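Long-range contacts in Lin1840 protein (Listeria innocua serovar 6a, PDB 4ZOC), which probably hydrolyses terminal, non-reducing beta-D-glucosyl residues to release beta-D-glucose, as a glycoside hydrolase family 3 beta-glucosidase involved in beta-1,2-glucan metabolism: residues A[133-137]-A[168-172]; A[187-193]-A[231-237]; A[205-209]-A[238-242]; A[224-228]-A[260-264]. The protein carries 2 engineered substitutions. All blocks are in the same frame, centred on the assembly; numbering follows the deposited sequence.

In the fold
All four contacts belong to the TIM barrel of this family 3 glycosidase and illustrate how one repeated beta-alpha unit yields both scaffold and pocket. Contacts 1 and 2, with centres about 9 Å apart, meet where strand 133-134 lies beside strand 187-193 in the sheet: Thr134 N is 2.9 Å from Ala187 O. Contact 4 joins outer elements behind contact 2 (centres about 10 Å apart), and Ala226 CB packs 3.5 Å from Val190 CG2. Contact 3 continues from strand 233-236 toward the sugar, its centre about 17 Å from that of contact 2. There Phe238 touches bound beta-D-glucopyranose, whereas the side chains of Lys191 and Thr134 lie about 8 and 13 Å from a bound glucose.

Contact 1 of 4, residues A[133-137]-A[168-172]; sequences VTFSP and MVDGY
In a TIM barrel each strand is backed by the helix that follows it, and here strand 133-134 and its continuation meet the last turns of helix 158-173, the helical limb of the beta-alpha-beta unit leading to strand 187-193. The backbone is extended at Val133 and Thr134, makes an inverse gamma turn centred on Phe135 (phi/psi -85/64), with a weak Ser136 N to Thr134 O bond of 2.9 Å, and extends again at Ser136 before a cis peptide bond to Pro137. Thr134 and Tyr172 have CA atoms 8.3 Å apart, Pro137 and Met168 6.4 Å.

The apolar contacts are made by Pro137, whose CB lies 3.7 Å from Met168 SD and whose CD lies 3.9 Å from Val169 CG2. A CH-pi contact places Thr134 CG2 (chi1 t) 3.6 Å from the centroid of the Tyr172 ring, almost exactly on its normal; Thr134 OG1 turns instead to Val92 O. Tyr172, with chi1 m, stands up from the helix toward the strand end. The polar link lies at the rim of that ring: Ser136 OG, from a t rotamer, shares a 2.6 Å hydrogen bond with Tyr172 OH.

Contact 2 of 4, residues A[187-193]-A[231-237]; sequences AACVKHF and AKLVMTA
A ladder of backbone hydrogen bonds holds parallel strands 187-193 and 233-236 together. Leu233 N donates to Ala188 O (3.1 Å), Val190 N to Leu233 O (3.0 Å), Met235 N to Val190 O (2.9 Å) and Phe193 N to Met235 O (2.9 Å); Ala237 N to Phe193 O (2.9 Å) is a weak last rung. The alternation, with Val190 bonding through N to Leu233 and through O to Met235, is that of a parallel sheet; here the strands are TIM-barrel neighbours. The short axes approach to 4.3 Å and cross at -28°. Cys189 pairs with Leu233 and Val190 with Val234, but Phe193 pairs with Thr236: the register slips by one, a beta bulge, in the region where a cis peptide bond precedes His192.

Around the ladder, CA-H...O contacts join Cys189 CA to Leu233 O (3.3 Å) and Val234 CA to Val190 O (3.4 Å). On one face Cys189 SG (chi1 t) lies 3.7 Å from Leu233 CB. Val190 and Val234 occupy the other, toward helix 221-228; Val190 CG2 also meets Ala231 CB at 3.5 Å, and past the bulge Phe193 CB meets Val234 CG1 at 3.7 Å, its side chain also touching helix 250-260.

Polar side chains are satisfied beyond the pair: Lys191 NZ by Phe135 O, His192 ND1 by Asp140, and Thr236 OG1 by Thr247. Cohesion between the strands therefore rests on backbone bonding and apolar packing.

Contact 3 of 4, residues A[205-209]-A[238-242]; sequences YNTVN and FNVVD
A loop runs beside the segment leading into a short hairpin strand at the mouth of the barrel: residues 205-209, between strand 187-193 and helix 212-219, lie alongside residues 238-242, which continue from strand 233-236. Their end-to-end directions differ by 14°, and CA atoms approach to 5.8 Å at Tyr205 and Asn239, 6.0 Å at Val208 and Val240, and 5.6 Å at Asn209 and Asp242. Tyr205 has positive phi (69/2); the chain beyond it is extended.

An edge-to-face aromatic pair sets one end. The Tyr205 ring points its edge at the face of Phe238 (both chi1 m), centroids 5.2 Å apart and planes at 86°. Two waters knit the backbones together. One donates to Tyr205 O (3.2 Å) and accepts from Val240 N (2.9 Å); the other donates to Tyr205 O and Phe238 O, each at 2.8 Å. Farther along, Val208 CG2 packs 3.6 Å from Asn239 ND2. Asn239 ND2 donates to Val240 O (2.9 Å).

The aromatic pair borders the sugar site: Phe238 touches bound beta-D-glucopyranose and Tyr205 OH bonds to Glu473, a pocket residue. Asp242 OD1 forms a hydrogen bond with Ser211 OG and a salt bridge with Arg213, both of the second subunit. That subunit borders the contact along its length, its Arg572 packing on the aromatic pair, while helix 273-276 lies against Phe238 and strand 240-241 enters its hairpin with strand 244-245.

Contact 4 of 4, residues A[224-228]-A[260-264]; sequences NAAIQ and EMEFD
Around a TIM barrel, neighbouring beta-alpha units also touch through their outer elements; here the end of helix 221-228 packs on the turn that leads from helix 250-260 into strand 266-268. Along that turn Met261 (phi/psi -85/-10) is followed by Glu262, which breaks from the helix with positive phi (63/33), and then by extended Phe263. The CA atoms of Asn224 and Met261 are 6.5 Å apart, those of Ile227 and Phe263 6.9 Å.

The helix opens the contact with Asn224 (chi1 t), whose OD1 lies 3.3 Å from Met261 CG. One residue past Ala225, Ala226 faces the barrel sheet, against Val190 of strand 187-193. Ile227 (chi1 m, chi2 t) points at the turn: its CD1 sits 3.7 Å from Met261 SD, and its CG2 4.2 Å from Phe263 CB. Met261 has chi1 m with chi2 and chi3 t, an extended side chain that reaches into the space between helix and turn and also touches Phe193.

Gln228 supplies the polar link. Its curled side chain (chi1 and chi2 m) lets NE2 donate both to Asn224 OD1 (2.9 Å), one helical turn back, and to Met261 O (3.0 Å, nearly straight at 172°). A water beside this pair lies 2.8 Å from Gln228 OE1 and 2.9 Å from Met261 O.

Contact 1 of 4, residues A[133-137]-A[168-172]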
# COMPACT_ATOMS: atom_id res chain seq x y z
N VAL A 133 3.43 -23.54 -26.52
CA VAL A 133 3.39 -22.22 -25.88
C VAL A 133 3.87 -22.30 -24.45
O VAL A 133 3.53 -23.24 -23.75
CB VAL A 133 1.87 -21.73 -25.76
CG1 VAL A 133 1.71 -20.36 -25.15
CG2 VAL A 133 1.19 -21.73 -27.09
N THR A 134 4.59 -21.28 -24.01
CA THR A 134 4.83 -21.14 -22.59
C THR A 134 4.19 -19.90 -22.01
O THR A 134 4.21 -18.84 -22.64
CB THR A 134 6.35 -21.11 -22.26
OG1 THR A 134 6.51 -20.96 -20.84
CG2 THR A 134 7.13 -19.92 -22.95
N PHE A 135 3.77 -20.04 -20.75
CA PHE A 135 3.16 -18.95 -19.99
C PHE A 135 4.25 -18.10 -19.32
O PHE A 135 4.40 -18.09 -18.07
CB PHE A 135 2.21 -19.50 -19.00
CG PHE A 135 1.03 -20.32 -19.60
CD1 PHE A 135 0.25 -19.79 -20.72
CD2 PHE A 135 0.68 -21.57 -19.06
CE1 PHE A 135 -0.77 -20.50 -21.22
CE2 PHE A 135 -0.43 -22.24 -19.53
CZ PHE A 135 -1.15 -21.68 -20.60
N SER A 136 5.05 -17.47 -20.17
CA SER A 136 6.18 -16.66 -19.79
C SER A 136 6.49 -15.72 -20.95
O SER A 136 6.22 -16.06 -22.11
CB SER A 136 7.41 -17.55 -19.46
OG SER A 136 8.61 -16.84 -19.28
N PRO A 137 6.99 -14.51 -20.69
CA PRO A 137 7.47 -13.90 -19.44
C PRO A 137 6.35 -13.37 -18.51
O PRO A 137 5.29 -12.92 -18.94
CB PRO A 137 8.33 -12.77 -19.93
CG PRO A 137 7.66 -12.33 -21.19
CD PRO A 137 7.21 -13.63 -21.84
N MET A 168 13.48 -12.34 -23.14
CA MET A 168 12.84 -13.67 -22.97
C MET A 168 12.00 -14.03 -24.18
O MET A 168 12.09 -15.16 -24.72
CB MET A 168 11.96 -13.70 -21.76
CG MET A 168 12.63 -13.90 -20.44
SD MET A 168 11.50 -14.62 -19.17
CE MET A 168 12.47 -13.96 -17.84
N VAL A 169 11.22 -13.05 -24.66
CA VAL A 169 10.36 -13.29 -25.84
C VAL A 169 11.24 -13.70 -27.05
O VAL A 169 10.94 -14.66 -27.75
CB VAL A 169 9.52 -12.05 -26.16
CG1 VAL A 169 8.83 -12.21 -27.54
CG2 VAL A 169 8.49 -11.82 -25.08
N ASP A 170 12.34 -12.97 -27.26
CA ASP A 170 13.27 -13.26 -28.35
C ASP A 170 13.86 -14.69 -28.18
O ASP A 170 13.94 -15.47 -29.12
CB ASP A 170 14.36 -12.22 -28.34
CG ASP A 170 15.32 -12.36 -29.49
OD1 ASP A 170 14.93 -12.83 -30.60
OD2 ASP A 170 16.50 -11.98 -29.30
N GLY A 171 14.26 -15.03 -26.96
CA GLY A 171 14.79 -16.36 -26.66
C GLY A 171 13.81 -17.49 -26.93
O GLY A 171 14.15 -18.55 -27.55
N TYR A 172 12.57 -17.29 -26.52
CA TYR A 172 11.54 -18.37 -26.71
C TYR A 172 11.16 -18.50 -28.18
O TYR A 172 11.10 -19.60 -28.69
CB TYR A 172 10.25 -18.10 -25.92
CG TYR A 172 10.36 -18.15 -24.39
CD1 TYR A 172 10.88 -19.26 -23.75
CD2 TYR A 172 9.80 -17.15 -23.58
CE1 TYR A 172 10.91 -19.34 -22.38
CE2 TYR A 172 9.89 -17.24 -22.19
CZ TYR A 172 10.43 -18.34 -21.60
OH TYR A 172 10.49 -18.42 -20.22

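Contact 2 of 4, residues A[187-193]-A[231-237]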
# COMPACT_ATOMS: atom_id res chain seq x y z
N ALA A 187 5.91 -20.36 -28.91
CA ALA A 187 5.20 -19.12 -28.62
C ALA A 187 5.33 -18.76 -27.14
O ALA A 187 5.22 -19.60 -26.24
CB ALA A 187 3.76 -19.22 -29.00
N ALA A 188 5.49 -17.46 -26.91
CA ALA A 188 5.47 -16.88 -25.58
C ALA A 188 4.11 -16.28 -25.29
O ALA A 188 3.43 -15.86 -26.19
CB ALA A 188 6.58 -15.83 -25.48
N CYS A 189 3.73 -16.24 -24.01
CA CYS A 189 2.53 -15.66 -23.53
C CYS A 189 2.90 -14.72 -22.36
O CYS A 189 3.28 -15.15 -21.29
CB CYS A 189 1.59 -16.72 -22.98
SG CYS A 189 0.05 -16.13 -22.34
N VAL A 190 2.70 -13.44 -22.60
CA VAL A 190 2.93 -12.36 -21.61
C VAL A 190 1.91 -12.51 -20.51
O VAL A 190 0.75 -12.70 -20.83
CB VAL A 190 2.79 -10.97 -22.32
CG1 VAL A 190 2.67 -9.79 -21.37
CG2 VAL A 190 3.99 -10.69 -23.22
N LYS A 191 2.29 -12.35 -19.24
CA LYS A 191 1.31 -12.41 -18.17
C LYS A 191 1.80 -11.42 -17.06
O LYS A 191 3.01 -11.04 -17.07
CB LYS A 191 1.10 -13.85 -17.63
CG LYS A 191 2.31 -14.39 -16.92
CD LYS A 191 2.18 -15.88 -16.68
CE LYS A 191 3.18 -16.44 -15.73
NZ LYS A 191 3.05 -17.89 -15.61
N HIS A 192 0.92 -10.98 -16.19
CA HIS A 192 -0.51 -11.19 -16.14
C HIS A 192 -1.14 -9.81 -16.37
O HIS A 192 -0.90 -8.87 -15.61
CB HIS A 192 -0.98 -11.72 -14.73
CG HIS A 192 -0.31 -12.98 -14.31
ND1 HIS A 192 0.90 -13.00 -13.65
CD2 HIS A 192 -0.70 -14.29 -14.41
CE1 HIS A 192 1.25 -14.26 -13.41
NE2 HIS A 192 0.29 -15.05 -13.85
N PHE A 193 -1.94 -9.69 -17.41
CA PHE A 193 -2.43 -8.38 -17.82
C PHE A 193 -3.60 -8.00 -16.92
O PHE A 193 -4.65 -8.64 -17.01
CB PHE A 193 -2.80 -8.39 -19.34
CG PHE A 193 -2.77 -7.04 -19.98
CD1 PHE A 193 -1.55 -6.44 -20.31
CD2 PHE A 193 -3.96 -6.37 -20.25
CE1 PHE A 193 -1.51 -5.19 -20.93
CE2 PHE A 193 -3.94 -5.13 -20.87
CZ PHE A 193 -2.72 -4.53 -21.18
N ALA A 231 5.39 -10.91 -28.85
CA ALA A 231 4.82 -12.02 -28.02
C ALA A 231 3.50 -12.50 -28.60
O ALA A 231 2.59 -11.69 -28.88
CB ALA A 231 4.61 -11.59 -26.57
N LYS A 232 3.35 -13.81 -28.78
CA LYS A 232 2.14 -14.31 -29.42
C LYS A 232 0.87 -14.25 -28.66
O LYS A 232 -0.18 -14.04 -29.27
CB LYS A 232 2.38 -15.69 -30.01
CG LYS A 232 3.32 -15.64 -31.24
CD LYS A 232 2.51 -15.27 -32.45
CE LYS A 232 3.25 -15.11 -33.73
NZ LYS A 232 2.24 -14.58 -34.72
N LEU A 233 0.90 -14.50 -27.33
CA LEU A 233 -0.31 -14.53 -26.53
C LEU A 233 -0.18 -13.57 -25.33
O LEU A 233 0.93 -13.19 -24.96
CB LEU A 233 -0.58 -15.92 -25.95
CG LEU A 233 -0.93 -17.07 -26.93
CD1 LEU A 233 0.31 -17.68 -27.53
CD2 LEU A 233 -1.77 -18.12 -26.19
N VAL A 234 -1.30 -13.19 -24.75
CA VAL A 234 -1.36 -12.50 -23.48
C VAL A 234 -2.30 -13.26 -22.57
O VAL A 234 -3.31 -13.80 -23.03
CB VAL A 234 -1.82 -11.05 -23.68
CG1 VAL A 234 -2.00 -10.31 -22.34
CG2 VAL A 234 -0.81 -10.33 -24.51
N MET A 235 -2.02 -13.28 -21.27
CA MET A 235 -2.89 -13.95 -20.31
C MET A 235 -3.47 -12.91 -19.34
O MET A 235 -2.75 -11.96 -18.96
CB MET A 235 -2.10 -15.00 -19.48
CG MET A 235 -2.89 -15.67 -18.37
SD MET A 235 -1.92 -16.68 -17.26
CE MET A 235 -1.42 -17.99 -18.39
N THR A 236 -4.75 -13.04 -19.00
CA THR A 236 -5.40 -12.08 -18.04
C THR A 236 -4.87 -12.22 -16.60
O THR A 236 -4.21 -13.23 -16.30
CB THR A 236 -6.91 -12.27 -18.02
OG1 THR A 236 -7.28 -13.48 -17.30
CG2 THR A 236 -7.48 -12.19 -19.45
N ALA A 237 -5.14 -11.20 -15.75
CA ALA A 237 -4.74 -11.27 -14.35
C ALA A 237 -5.94 -11.64 -13.45
O ALA A 237 -7.09 -11.38 -13.78
CB ALA A 237 -4.18 -9.90 -13.93

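Contact 3 of 4, residues A[205-209]-A[238-242]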
# COMPACT_ATOMS: atom_id res chain seq x y z
N TYR A 205 -3.95 -12.69 -4.74
CA TYR A 205 -5.20 -12.40 -5.48
C TYR A 205 -5.87 -11.16 -5.03
O TYR A 205 -7.00 -10.89 -5.50
CB TYR A 205 -6.20 -13.57 -5.47
CG TYR A 205 -5.59 -14.96 -5.65
CD1 TYR A 205 -4.98 -15.33 -6.83
CD2 TYR A 205 -5.62 -15.86 -4.63
CE1 TYR A 205 -4.42 -16.58 -6.99
CE2 TYR A 205 -5.02 -17.13 -4.74
CZ TYR A 205 -4.48 -17.47 -5.95
OH TYR A 205 -3.92 -18.68 -6.20
N ASN A 206 -5.29 -10.45 -4.06
CA ASN A 206 -6.00 -9.34 -3.42
C ASN A 206 -6.09 -8.08 -4.31
O ASN A 206 -5.42 -7.97 -5.35
CB ASN A 206 -5.31 -8.98 -2.09
CG ASN A 206 -6.20 -8.22 -1.14
OD1 ASN A 206 -7.45 -8.22 -1.23
ND2 ASN A 206 -5.55 -7.54 -0.21
N THR A 207 -7.00 -7.19 -3.90
CA THR A 207 -7.23 -5.90 -4.54
C THR A 207 -5.96 -5.16 -4.99
O THR A 207 -4.96 -5.07 -4.30
CB THR A 207 -7.96 -5.02 -3.52
OG1 THR A 207 -9.18 -5.65 -3.13
CG2 THR A 207 -8.26 -3.62 -4.03
N VAL A 208 -6.04 -4.62 -6.21
CA VAL A 208 -5.04 -3.70 -6.77
C VAL A 208 -5.78 -2.43 -7.07
O VAL A 208 -6.90 -2.48 -7.68
CB VAL A 208 -4.50 -4.26 -8.08
CG1 VAL A 208 -3.67 -3.26 -8.86
CG2 VAL A 208 -3.66 -5.53 -7.81
N ASN A 209 -5.19 -1.33 -6.69
CA ASN A 209 -5.74 -0.01 -7.09
C ASN A 209 -4.61 1.01 -7.22
O ASN A 209 -3.74 1.15 -6.32
CB ASN A 209 -6.72 0.51 -6.09
CG ASN A 209 -7.39 1.78 -6.57
OD1 ASN A 209 -7.02 2.90 -6.14
ND2 ASN A 209 -8.39 1.63 -7.44
N PHE A 238 -5.63 -12.18 -12.27
CA PHE A 238 -6.63 -12.44 -11.28
C PHE A 238 -7.27 -11.24 -10.61
O PHE A 238 -8.43 -11.34 -10.11
CB PHE A 238 -6.06 -13.31 -10.19
CG PHE A 238 -5.73 -14.69 -10.63
CD1 PHE A 238 -6.75 -15.54 -11.08
CD2 PHE A 238 -4.44 -15.17 -10.56
CE1 PHE A 238 -6.47 -16.84 -11.42
CE2 PHE A 238 -4.16 -16.50 -10.91
CZ PHE A 238 -5.16 -17.30 -11.37
N ASN A 239 -6.53 -10.14 -10.58
CA ASN A 239 -6.93 -8.95 -9.77
C ASN A 239 -7.92 -8.09 -10.47
O ASN A 239 -7.99 -8.08 -11.71
CB ASN A 239 -5.74 -8.08 -9.40
CG ASN A 239 -4.85 -7.75 -10.61
OD1 ASN A 239 -4.18 -8.63 -11.16
ND2 ASN A 239 -4.88 -6.50 -11.06
N VAL A 240 -8.67 -7.33 -9.69
CA VAL A 240 -9.32 -6.08 -10.27
C VAL A 240 -8.32 -5.05 -10.77
O VAL A 240 -7.21 -4.93 -10.24
CB VAL A 240 -10.25 -5.40 -9.26
CG1 VAL A 240 -11.41 -6.29 -8.80
CG2 VAL A 240 -9.48 -4.86 -8.00
N VAL A 241 -8.64 -4.38 -11.85
CA VAL A 241 -7.97 -3.15 -12.32
C VAL A 241 -9.04 -2.07 -12.22
O VAL A 241 -10.07 -2.13 -12.85
CB VAL A 241 -7.44 -3.35 -13.72
CG1 VAL A 241 -6.87 -2.05 -14.29
CG2 VAL A 241 -6.33 -4.40 -13.70
N ASP A 242 -8.77 -1.09 -11.37
CA ASP A 242 -9.74 -0.09 -11.01
C ASP A 242 -11.18 -0.62 -10.84
O ASP A 242 -12.15 -0.12 -11.44
CB ASP A 242 -9.66 1.06 -12.01
CG ASP A 242 -10.23 2.36 -11.43
OD1 ASP A 242 -10.65 2.44 -10.28
OD2 ASP A 242 -10.25 3.31 -12.22
O HOH W 1 -8.20 -8.31 -7.00
O HOH W 2 -8.62 -12.10 -7.37

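Contact 4 of 4, residues A[224-228]-A[260-264]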
# COMPACT_ATOMS: atom_id res chain seq x y z
N ASN A 224 3.77 -3.99 -22.67
CA ASN A 224 3.74 -3.37 -23.97
C ASN A 224 5.01 -3.69 -24.75
O ASN A 224 4.96 -3.96 -25.95
CB ASN A 224 3.51 -1.85 -23.86
CG ASN A 224 3.51 -1.21 -25.22
OD1 ASN A 224 2.66 -1.50 -26.02
ND2 ASN A 224 4.56 -0.49 -25.54
N ALA A 225 6.15 -3.66 -24.08
CA ALA A 225 7.43 -3.88 -24.75
C ALA A 225 7.49 -5.29 -25.29
O ALA A 225 7.88 -5.52 -26.42
CB ALA A 225 8.61 -3.62 -23.87
N ALA A 226 7.00 -6.24 -24.50
CA ALA A 226 6.96 -7.63 -24.97
C ALA A 226 5.99 -7.90 -26.11
O ALA A 226 6.23 -8.70 -27.01
CB ALA A 226 6.67 -8.51 -23.75
N ILE A 227 4.87 -7.23 -26.06
CA ILE A 227 3.84 -7.30 -27.08
C ILE A 227 4.42 -6.72 -28.38
O ILE A 227 4.32 -7.35 -29.47
CB ILE A 227 2.58 -6.60 -26.61
CG1 ILE A 227 1.86 -7.41 -25.53
CG2 ILE A 227 1.60 -6.31 -27.77
CD1 ILE A 227 0.88 -6.54 -24.77
N GLN A 228 5.05 -5.55 -28.28
CA GLN A 228 5.64 -4.93 -29.49
C GLN A 228 6.79 -5.74 -30.08
O GLN A 228 7.03 -5.75 -31.30
CB GLN A 228 6.04 -3.46 -29.26
CG GLN A 228 4.93 -2.52 -28.83
CD GLN A 228 3.55 -2.83 -29.45
OE1 GLN A 228 3.44 -3.16 -30.65
NE2 GLN A 228 2.52 -2.82 -28.63
N GLU A 260 -4.88 0.22 -28.23
CA GLU A 260 -3.67 0.99 -28.10
C GLU A 260 -2.40 0.18 -28.31
O GLU A 260 -1.48 0.61 -29.00
CB GLU A 260 -3.61 1.74 -26.77
CG GLU A 260 -4.83 2.66 -26.54
CD GLU A 260 -4.83 3.34 -25.17
OE1 GLU A 260 -3.90 3.07 -24.39
OE2 GLU A 260 -5.73 4.15 -24.89
N MET A 261 -2.35 -1.00 -27.74
CA MET A 261 -1.17 -1.85 -27.89
C MET A 261 -1.22 -2.69 -29.18
O MET A 261 -0.27 -3.34 -29.50
CB MET A 261 -1.02 -2.76 -26.68
CG MET A 261 -0.57 -1.99 -25.44
SD MET A 261 -0.37 -3.12 -24.05
CE MET A 261 -0.27 -1.88 -22.75
N GLU A 262 -2.36 -2.70 -29.85
CA GLU A 262 -2.50 -3.38 -31.19
C GLU A 262 -2.26 -4.86 -31.10
O GLU A 262 -1.79 -5.49 -32.07
CB GLU A 262 -1.55 -2.75 -32.23
CG GLU A 262 -1.78 -1.29 -32.46
CD GLU A 262 -0.91 -0.81 -33.60
OE1 GLU A 262 0.20 -0.38 -33.31
OE2 GLU A 262 -1.26 -0.94 -34.78
N PHE A 263 -2.63 -5.46 -29.97
CA PHE A 263 -2.44 -6.92 -29.84
C PHE A 263 -3.59 -7.64 -30.56
O PHE A 263 -4.76 -7.37 -30.28
CB PHE A 263 -2.41 -7.27 -28.36
CG PHE A 263 -2.38 -8.75 -28.09
CD1 PHE A 263 -1.20 -9.46 -28.40
CD2 PHE A 263 -3.50 -9.44 -27.61
CE1 PHE A 263 -1.15 -10.83 -28.24
CE2 PHE A 263 -3.44 -10.84 -27.44
CZ PHE A 263 -2.26 -11.53 -27.74
N ASP A 264 -3.23 -8.57 -31.45
CA ASP A 264 -4.23 -9.30 -32.20
C ASP A 264 -4.09 -10.81 -32.05
O ASP A 264 -4.61 -11.53 -32.90
CB ASP A 264 -4.15 -8.96 -33.71
CG ASP A 264 -5.41 -9.42 -34.49
OD1 ASP A 264 -6.56 -9.29 -34.01
OD2 ASP A 264 -5.28 -9.90 -35.62
O HOH W 3 1.32 -4.89 -31.33